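Local coordinates for glycosaminoglycan xylosylkinase (Hydra vulgaris, PDB 5XOM), which probably transfers phosphate to the xylose of the glycosaminoglycan linkage region, as a secretory-pathway kinase of the Fam20 family, at residues E127-A138 against L295-N303; W227-W238 against S310-C318. All coordinates share one frame; numbering follows the deposited sequence.

Contact 1 (E127-A138 against L295-N303); sequences EGYDRHNAEIAA and LDNAKSFGN
Arg131, at the N-cap of helix 132-144, holds the loop 295-303 with both its backbone and its side chain. Its N donates to Ala298 O (2.9 Å). The side chain folds back through two bends, chi2 69° and chi3 81°. The guanidinium then meets Ser300 O side-on, with NE (3.1 Å) and NH2 both donating from the same face of its carbonyl plane. NH1 turns back to Tyr129 O (2.7 Å) and Glu127 O, and bonds on all three guanidinium nitrogens restrain its rotation. Packing is tight next to this grip. Ala298 CB sits 3.5 Å from Glu135 CG, Ala134 CB meets the edge of the Phe301 ring, and Ala138 CB touches Asn297 CB (3.6 Å). Partly exposed Lys299 lays CD against Gly128 O (3.4 Å); its NZ is held by Tyr126 and by a salt bridge to Asp277.

The side toward Asp296 is the wetter one, and Asp296 itself is exposed. Glu135 OE1 accepts from Asn297 N (3.2 Å), which approaches from above the carboxylate plane. Two waters also donate to OE1, one linking it to Asn297 ND2, the other to Asp296 N. Asn297 OD1 accepts from Arg278. Glu135 OE2 and Asp130 OD2 both form salt bridges with Lys111, while Asp296 OD2 comes within 3.8 Å of Glu135 OE2. The Glu135-Lys111 bridge, from helix 132-144 to strand 106-112, is consistent with the αC glutamate-lysine pair of protein kinases, and Asp296-Asn297-Ala298 probably takes the place of the DFG motif.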
# COMPACT_ATOMS: atom_id res chain seq x y z
N GLU A 127 26.86 -26.36 4.67
CA GLU A 127 27.80 -26.24 5.79
C GLU A 127 27.54 -24.95 6.58
O GLU A 127 27.08 -23.94 6.03
CB GLU A 127 29.23 -26.24 5.24
CG GLU A 127 30.32 -26.40 6.26
CD GLU A 127 30.45 -27.83 6.72
OE1 GLU A 127 29.92 -28.72 6.03
OE2 GLU A 127 31.09 -28.07 7.77
N GLY A 128 27.86 -24.99 7.87
CA GLY A 128 28.09 -23.80 8.68
C GLY A 128 26.88 -23.37 9.50
O GLY A 128 25.81 -23.98 9.51
N TYR A 129 27.09 -22.26 10.22
CA TYR A 129 26.06 -21.62 11.02
C TYR A 129 25.11 -20.81 10.14
O TYR A 129 25.44 -20.43 9.01
CB TYR A 129 26.66 -20.66 12.04
CG TYR A 129 27.77 -21.24 12.87
CD1 TYR A 129 27.61 -22.43 13.55
CD2 TYR A 129 28.99 -20.60 12.97
CE1 TYR A 129 28.62 -22.96 14.31
CE2 TYR A 129 30.01 -21.14 13.73
CZ TYR A 129 29.82 -22.32 14.39
OH TYR A 129 30.84 -22.85 15.15
N ASP A 130 23.94 -20.51 10.69
CA ASP A 130 23.04 -19.54 10.08
C ASP A 130 23.74 -18.20 9.92
O ASP A 130 24.38 -17.71 10.86
CB ASP A 130 21.80 -19.38 10.96
CG ASP A 130 20.75 -20.45 10.72
OD1 ASP A 130 21.07 -21.41 10.00
OD2 ASP A 130 19.64 -20.35 11.29
N ARG A 131 23.62 -17.59 8.74
CA ARG A 131 24.15 -16.25 8.48
C ARG A 131 23.03 -15.22 8.69
O ARG A 131 22.03 -15.22 7.97
CB ARG A 131 24.71 -16.10 7.06
CG ARG A 131 26.13 -16.63 6.87
CD ARG A 131 26.20 -18.14 6.97
NE ARG A 131 25.80 -18.74 5.72
CZ ARG A 131 25.76 -20.05 5.51
NH1 ARG A 131 26.11 -20.92 6.45
NH2 ARG A 131 25.36 -20.50 4.33
N HIS A 132 23.22 -14.35 9.67
CA HIS A 132 22.21 -13.34 9.98
C HIS A 132 21.98 -12.40 8.81
O HIS A 132 20.84 -11.99 8.55
CB HIS A 132 22.63 -12.54 11.21
CG HIS A 132 23.72 -11.55 10.94
ND1 HIS A 132 24.96 -11.92 10.45
CD2 HIS A 132 23.75 -10.20 11.05
CE1 HIS A 132 25.71 -10.85 10.30
NE2 HIS A 132 25.00 -9.79 10.66
N ASN A 133 23.04 -12.03 8.10
CA ASN A 133 22.89 -11.10 6.99
C ASN A 133 22.19 -11.75 5.81
O ASN A 133 21.59 -11.04 4.99
CB ASN A 133 24.26 -10.55 6.55
CG ASN A 133 25.17 -11.63 6.02
OD1 ASN A 133 25.34 -12.69 6.64
ND2 ASN A 133 25.76 -11.39 4.85
N ALA A 134 22.24 -13.08 5.72
CA ALA A 134 21.53 -13.78 4.67
C ALA A 134 20.02 -13.67 4.85
O ALA A 134 19.29 -13.55 3.86
CB ALA A 134 21.96 -15.25 4.63
N GLU A 135 19.54 -13.71 6.10
CA GLU A 135 18.11 -13.54 6.34
C GLU A 135 17.63 -12.19 5.84
O GLU A 135 16.56 -12.08 5.24
CB GLU A 135 17.78 -13.70 7.83
CG GLU A 135 17.92 -15.11 8.40
CD GLU A 135 16.72 -16.03 8.11
OE1 GLU A 135 15.89 -15.72 7.21
OE2 GLU A 135 16.61 -17.07 8.79
N ILE A 136 18.42 -11.14 6.09
CA ILE A 136 18.05 -9.80 5.64
C ILE A 136 18.01 -9.74 4.12
O ILE A 136 17.04 -9.26 3.52
CB ILE A 136 19.03 -8.75 6.21
CG1 ILE A 136 18.96 -8.76 7.74
CG2 ILE A 136 18.70 -7.36 5.68
CD1 ILE A 136 20.11 -8.06 8.39
N ALA A 137 19.06 -10.24 3.47
CA ALA A 137 19.12 -10.20 2.01
C ALA A 137 18.01 -11.04 1.39
O ALA A 137 17.39 -10.64 0.41
CB ALA A 137 20.49 -10.65 1.52
N ALA A 138 17.75 -12.22 1.96
CA ALA A 138 16.72 -13.10 1.40
C ALA A 138 15.34 -12.47 1.52
O ALA A 138 14.50 -12.61 0.62
CB ALA A 138 16.76 -14.45 2.10
N LEU A 295 10.61 -19.33 4.95
CA LEU A 295 10.92 -19.18 6.37
C LEU A 295 12.23 -19.90 6.66
O LEU A 295 12.48 -21.00 6.15
CB LEU A 295 9.75 -19.72 7.21
CG LEU A 295 9.90 -19.75 8.72
CD1 LEU A 295 10.08 -18.33 9.19
CD2 LEU A 295 8.62 -20.35 9.31
N ASP A 296 13.08 -19.25 7.46
CA ASP A 296 14.44 -19.69 7.75
C ASP A 296 15.27 -19.80 6.47
O ASP A 296 15.45 -20.89 5.91
CB ASP A 296 14.45 -21.04 8.49
CG ASP A 296 15.85 -21.46 8.95
OD1 ASP A 296 15.94 -22.43 9.74
OD2 ASP A 296 16.86 -20.84 8.54
N ASN A 297 15.78 -18.66 6.00
CA ASN A 297 16.58 -18.61 4.78
C ASN A 297 18.05 -18.34 5.06
O ASN A 297 18.78 -17.89 4.17
CB ASN A 297 16.02 -17.54 3.83
CG ASN A 297 14.52 -17.66 3.64
OD1 ASN A 297 14.01 -18.74 3.35
ND2 ASN A 297 13.80 -16.55 3.81
N ALA A 298 18.50 -18.60 6.30
CA ALA A 298 19.80 -18.11 6.76
C ALA A 298 20.98 -18.96 6.31
O ALA A 298 22.12 -18.48 6.38
CB ALA A 298 19.82 -18.03 8.29
N LYS A 299 20.76 -20.18 5.82
CA LYS A 299 21.88 -20.99 5.38
C LYS A 299 22.12 -20.75 3.89
O LYS A 299 22.02 -21.62 3.03
CB LYS A 299 21.64 -22.46 5.69
CG LYS A 299 22.94 -23.25 5.78
CD LYS A 299 23.46 -23.31 7.21
CE LYS A 299 22.61 -24.23 8.05
NZ LYS A 299 22.70 -25.61 7.52
N SER A 300 22.47 -19.50 3.62
CA SER A 300 22.63 -19.02 2.26
C SER A 300 23.74 -17.99 2.25
O SER A 300 24.28 -17.61 3.30
CB SER A 300 21.29 -18.48 1.72
OG SER A 300 20.79 -17.45 2.55
N PHE A 301 24.09 -17.53 1.05
CA PHE A 301 25.21 -16.60 0.85
C PHE A 301 26.45 -17.05 1.62
O PHE A 301 27.11 -16.26 2.30
CB PHE A 301 24.80 -15.17 1.22
CG PHE A 301 23.68 -14.62 0.35
CD1 PHE A 301 23.93 -14.20 -0.95
CD2 PHE A 301 22.39 -14.51 0.85
CE1 PHE A 301 22.91 -13.69 -1.75
CE2 PHE A 301 21.36 -14.00 0.06
CZ PHE A 301 21.62 -13.60 -1.24
N GLY A 302 26.76 -18.34 1.51
CA GLY A 302 27.96 -18.88 2.12
C GLY A 302 29.17 -18.84 1.19
O GLY A 302 30.30 -18.73 1.66
N ASN A 303 28.95 -18.91 -0.14
CA ASN A 303 30.06 -18.89 -1.08
C ASN A 303 29.62 -18.20 -2.37
O ASN A 303 28.78 -18.72 -3.10
CB ASN A 303 30.59 -20.30 -1.36
CG ASN A 303 31.79 -20.30 -2.33
OD1 ASN A 303 32.03 -19.35 -3.09
ND2 ASN A 303 32.61 -21.33 -2.21
O HOH W 1 27.62 -13.51 3.52
O HOH W 2 14.75 -14.08 5.28
O HOH W 3 12.99 -16.33 8.02

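Contact 2 (W227-W238 against S310-C318); sequences WRRTYNKKMAKW and SILSPLVQC
The backbones keep apart here: the nearest CA atoms, those of Trp227 and Pro314, are 7.1 Å from each other, and the loop 227-238 reaches helix 313-318 by its side chains. Trp227 has the largest share of it. Its indole lies along helix 313-318, from Ser313 to Cys318, with Pro314 CG over one face. That carbon is 4.0 Å from the centroid of the five-membered ring, a CH-pi contact. At the ring edge, NE1 donates to Gln317 OE1 (3.0 Å, N-H...O 166°). The oxygen lies in the indole plane, but the N-H arrives from above the amide carbonyl plane.

Gln317 runs straight beyond CG (chi2 -178°), which carries its amide out to the loop. NE2 then donates to Trp238 O (2.8 Å), on a lone pair. One amide therefore ties both ends of the loop to the helix. Cys318 SG approaches the six-membered ring of Trp227 obliquely, 3.7 Å from Trp227 CH2, as a sulfur-aromatic contact. The same sulfur forms a disulfide with Cys245. The contact lies within the C-terminal, kinase-like part of the Fam20 fold, which is braced by disulfides; Cys319-Cys378 is the neighbouring bridge.

The two indoles also meet: Trp227 CD1 lies over a face of Trp238. Trp238 NE1 is turned to Arg228 O, almost in line (2.8 Å, 176°). Trp238 CZ3 comes 3.3 Å from Ser313 OG, which donates a hydrogen bond to Ser310 O. A water joins Ser310 O to Trp227 O. Arg229 reaches over with an extended chain. Its NH2 donates to Ser310 OG (2.8 Å), which lies near the guanidinium plane, and its NE is held by Ala276 O.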
# COMPACT_ATOMS: atom_id res chain seq x y z
N TRP A 227 12.74 -33.17 -2.77
CA TRP A 227 14.08 -33.05 -3.32
C TRP A 227 15.14 -32.84 -2.23
O TRP A 227 16.23 -32.35 -2.53
CB TRP A 227 14.13 -31.93 -4.35
CG TRP A 227 13.55 -32.34 -5.67
CD1 TRP A 227 14.23 -32.87 -6.73
CD2 TRP A 227 12.18 -32.25 -6.08
NE1 TRP A 227 13.37 -33.13 -7.77
CE2 TRP A 227 12.10 -32.76 -7.39
CE3 TRP A 227 11.01 -31.80 -5.46
CZ2 TRP A 227 10.90 -32.82 -8.10
CZ3 TRP A 227 9.82 -31.86 -6.17
CH2 TRP A 227 9.78 -32.36 -7.47
N ARG A 228 14.83 -33.22 -0.99
CA ARG A 228 15.79 -33.08 0.09
C ARG A 228 17.02 -33.96 -0.15
O ARG A 228 16.98 -34.96 -0.88
CB ARG A 228 15.15 -33.45 1.43
CG ARG A 228 14.73 -34.91 1.56
CD ARG A 228 13.83 -35.08 2.78
NE ARG A 228 13.42 -36.46 2.99
CZ ARG A 228 12.40 -37.05 2.37
NH1 ARG A 228 11.69 -36.37 1.48
NH2 ARG A 228 12.10 -38.31 2.63
N ARG A 229 18.12 -33.57 0.49
CA ARG A 229 19.37 -34.30 0.38
C ARG A 229 19.42 -35.42 1.42
O ARG A 229 18.57 -35.52 2.31
CB ARG A 229 20.56 -33.35 0.56
CG ARG A 229 20.56 -32.26 -0.47
CD ARG A 229 21.48 -31.10 -0.12
NE ARG A 229 21.28 -30.05 -1.11
CZ ARG A 229 21.88 -30.03 -2.30
NH1 ARG A 229 22.71 -31.01 -2.64
NH2 ARG A 229 21.64 -29.04 -3.15
N THR A 230 20.43 -36.28 1.28
CA THR A 230 20.54 -37.44 2.16
C THR A 230 21.22 -37.11 3.48
O THR A 230 20.96 -37.77 4.48
CB THR A 230 21.32 -38.55 1.45
OG1 THR A 230 22.57 -38.02 1.00
CG2 THR A 230 20.53 -39.06 0.25
N TYR A 231 22.09 -36.10 3.49
CA TYR A 231 22.88 -35.73 4.67
C TYR A 231 23.73 -36.92 5.12
O TYR A 231 23.87 -37.21 6.31
CB TYR A 231 21.97 -35.20 5.79
CG TYR A 231 21.33 -33.90 5.36
CD1 TYR A 231 22.01 -32.70 5.46
CD2 TYR A 231 20.06 -33.89 4.78
CE1 TYR A 231 21.43 -31.51 5.04
CE2 TYR A 231 19.48 -32.72 4.35
CZ TYR A 231 20.17 -31.53 4.48
OH TYR A 231 19.60 -30.35 4.06
N ASN A 232 24.28 -37.60 4.13
CA ASN A 232 25.30 -38.63 4.24
C ASN A 232 25.99 -38.64 2.87
O ASN A 232 25.93 -37.64 2.14
CB ASN A 232 24.66 -39.98 4.64
CG ASN A 232 23.83 -40.58 3.52
OD1 ASN A 232 24.27 -40.61 2.39
ND2 ASN A 232 22.62 -41.03 3.83
N LYS A 233 26.61 -39.75 2.50
CA LYS A 233 27.24 -39.85 1.18
C LYS A 233 26.50 -40.75 0.19
O LYS A 233 26.86 -40.77 -0.99
CB LYS A 233 28.71 -40.27 1.31
CG LYS A 233 29.41 -39.67 2.53
CD LYS A 233 30.29 -38.48 2.14
CE LYS A 233 31.08 -37.92 3.33
NZ LYS A 233 30.20 -37.47 4.45
N LYS A 234 25.49 -41.50 0.64
CA LYS A 234 24.45 -42.06 -0.21
C LYS A 234 23.91 -40.99 -1.14
O LYS A 234 24.03 -39.79 -0.85
CB LYS A 234 23.31 -42.61 0.67
CG LYS A 234 22.19 -43.32 -0.00
CD LYS A 234 22.71 -44.34 -0.98
CE LYS A 234 21.98 -45.64 -0.82
NZ LYS A 234 21.70 -46.25 -2.13
N MET A 235 23.32 -41.37 -2.27
CA MET A 235 22.68 -40.38 -3.12
C MET A 235 21.17 -40.49 -3.01
O MET A 235 20.61 -41.58 -2.87
CB MET A 235 23.11 -40.51 -4.58
CG MET A 235 24.60 -40.40 -4.76
SD MET A 235 25.07 -39.95 -6.44
CE MET A 235 25.69 -38.29 -6.16
N ALA A 236 20.53 -39.33 -3.07
CA ALA A 236 19.08 -39.32 -3.06
C ALA A 236 18.52 -39.75 -4.40
O ALA A 236 19.20 -39.74 -5.43
CB ALA A 236 18.54 -37.95 -2.70
N LYS A 237 17.24 -40.12 -4.33
CA LYS A 237 16.58 -40.77 -5.44
C LYS A 237 16.55 -39.86 -6.64
O LYS A 237 16.79 -40.31 -7.76
CB LYS A 237 15.18 -41.17 -5.04
CG LYS A 237 15.11 -42.60 -4.68
CD LYS A 237 15.95 -42.72 -3.36
CE LYS A 237 16.12 -44.18 -2.76
NZ LYS A 237 16.68 -45.56 -3.08
N TRP A 238 16.34 -38.55 -6.41
CA TRP A 238 16.31 -37.55 -7.48
C TRP A 238 17.69 -37.32 -8.12
O TRP A 238 17.76 -36.81 -9.24
CB TRP A 238 15.76 -36.24 -6.95
CG TRP A 238 16.48 -35.66 -5.75
CD1 TRP A 238 16.17 -35.86 -4.42
CD2 TRP A 238 17.60 -34.77 -5.77
NE1 TRP A 238 17.04 -35.15 -3.63
CE2 TRP A 238 17.92 -34.47 -4.43
CE3 TRP A 238 18.36 -34.20 -6.79
CZ2 TRP A 238 18.98 -33.62 -4.09
CZ3 TRP A 238 19.41 -33.35 -6.45
CH2 TRP A 238 19.71 -33.07 -5.11
N SER A 310 22.11 -28.24 -8.33
CA SER A 310 21.21 -29.26 -7.79
C SER A 310 20.04 -28.64 -7.04
O SER A 310 18.99 -29.30 -6.90
CB SER A 310 21.97 -30.21 -6.87
OG SER A 310 22.53 -29.51 -5.76
N ILE A 311 20.18 -27.41 -6.53
CA ILE A 311 19.06 -26.76 -5.86
C ILE A 311 17.89 -26.57 -6.82
O ILE A 311 16.72 -26.64 -6.42
CB ILE A 311 19.52 -25.42 -5.26
CG1 ILE A 311 20.69 -25.64 -4.29
CG2 ILE A 311 18.36 -24.72 -4.56
CD1 ILE A 311 21.30 -24.33 -3.72
N LEU A 312 18.18 -26.36 -8.11
CA LEU A 312 17.15 -26.14 -9.12
C LEU A 312 16.49 -27.42 -9.60
O LEU A 312 15.70 -27.37 -10.54
CB LEU A 312 17.75 -25.41 -10.33
CG LEU A 312 17.95 -23.91 -10.30
CD1 LEU A 312 18.65 -23.48 -11.57
CD2 LEU A 312 16.63 -23.16 -10.11
N SER A 313 16.79 -28.56 -8.97
CA SER A 313 16.25 -29.85 -9.43
C SER A 313 14.74 -29.87 -9.63
O SER A 313 14.30 -30.46 -10.63
CB SER A 313 16.66 -30.96 -8.45
OG SER A 313 17.99 -31.38 -8.70
N PRO A 314 13.90 -29.28 -8.76
CA PRO A 314 12.46 -29.27 -9.06
C PRO A 314 12.15 -28.62 -10.40
O PRO A 314 11.32 -29.15 -11.15
CB PRO A 314 11.87 -28.47 -7.89
CG PRO A 314 12.82 -28.69 -6.78
CD PRO A 314 14.17 -28.73 -7.42
N LEU A 315 12.81 -27.51 -10.75
CA LEU A 315 12.54 -26.90 -12.05
C LEU A 315 13.13 -27.74 -13.18
O LEU A 315 12.46 -27.96 -14.20
CB LEU A 315 13.10 -25.48 -12.09
CG LEU A 315 13.00 -24.81 -13.47
CD1 LEU A 315 11.57 -24.40 -13.76
CD2 LEU A 315 13.93 -23.61 -13.53
N VAL A 316 14.35 -28.23 -13.01
CA VAL A 316 15.04 -28.92 -14.11
C VAL A 316 14.36 -30.26 -14.42
O VAL A 316 14.24 -30.64 -15.58
CB VAL A 316 16.53 -29.10 -13.77
CG1 VAL A 316 17.21 -30.00 -14.78
CG2 VAL A 316 17.23 -27.74 -13.72
N GLN A 317 13.92 -30.98 -13.38
CA GLN A 317 13.33 -32.29 -13.62
C GLN A 317 11.85 -32.19 -13.98
O GLN A 317 11.36 -32.99 -14.78
CB GLN A 317 13.54 -33.19 -12.39
CG GLN A 317 15.01 -33.59 -12.20
CD GLN A 317 15.22 -34.51 -11.01
OE1 GLN A 317 14.39 -34.60 -10.12
NE2 GLN A 317 16.34 -35.23 -11.01
N CYS A 318 11.12 -31.23 -13.41
CA CYS A 318 9.69 -31.12 -13.67
C CYS A 318 9.37 -30.33 -14.94
O CYS A 318 8.37 -30.62 -15.60
CB CYS A 318 8.98 -30.46 -12.48
SG CYS A 318 8.99 -31.44 -10.94
O HOH W 4 17.37 -30.24 -4.75

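In the fold
Contact 1 is the more central, its centre about 7 Å from that of the chain. Contact 2 lies about 20 Å out and is only partly buried. Their nearest atoms are about 7 Å apart, so they do not touch. Segment 295-303 lies in the loop that leads from strand 289-292 to helix 313-318, on which segment 310-318 lies; both rest on helix 259-273. Asp277 forms a salt bridge with Lys299 and a hydrogen bond with Tyr231. Tyr126, the other polar partner of Lys299, also touches Arg229. Contact 1 joins a helix start to a loop through an arginine, carboxylates and bound waters. Contact 2 relies on indoles, a proline and one glutamine amide, next to a disulfide.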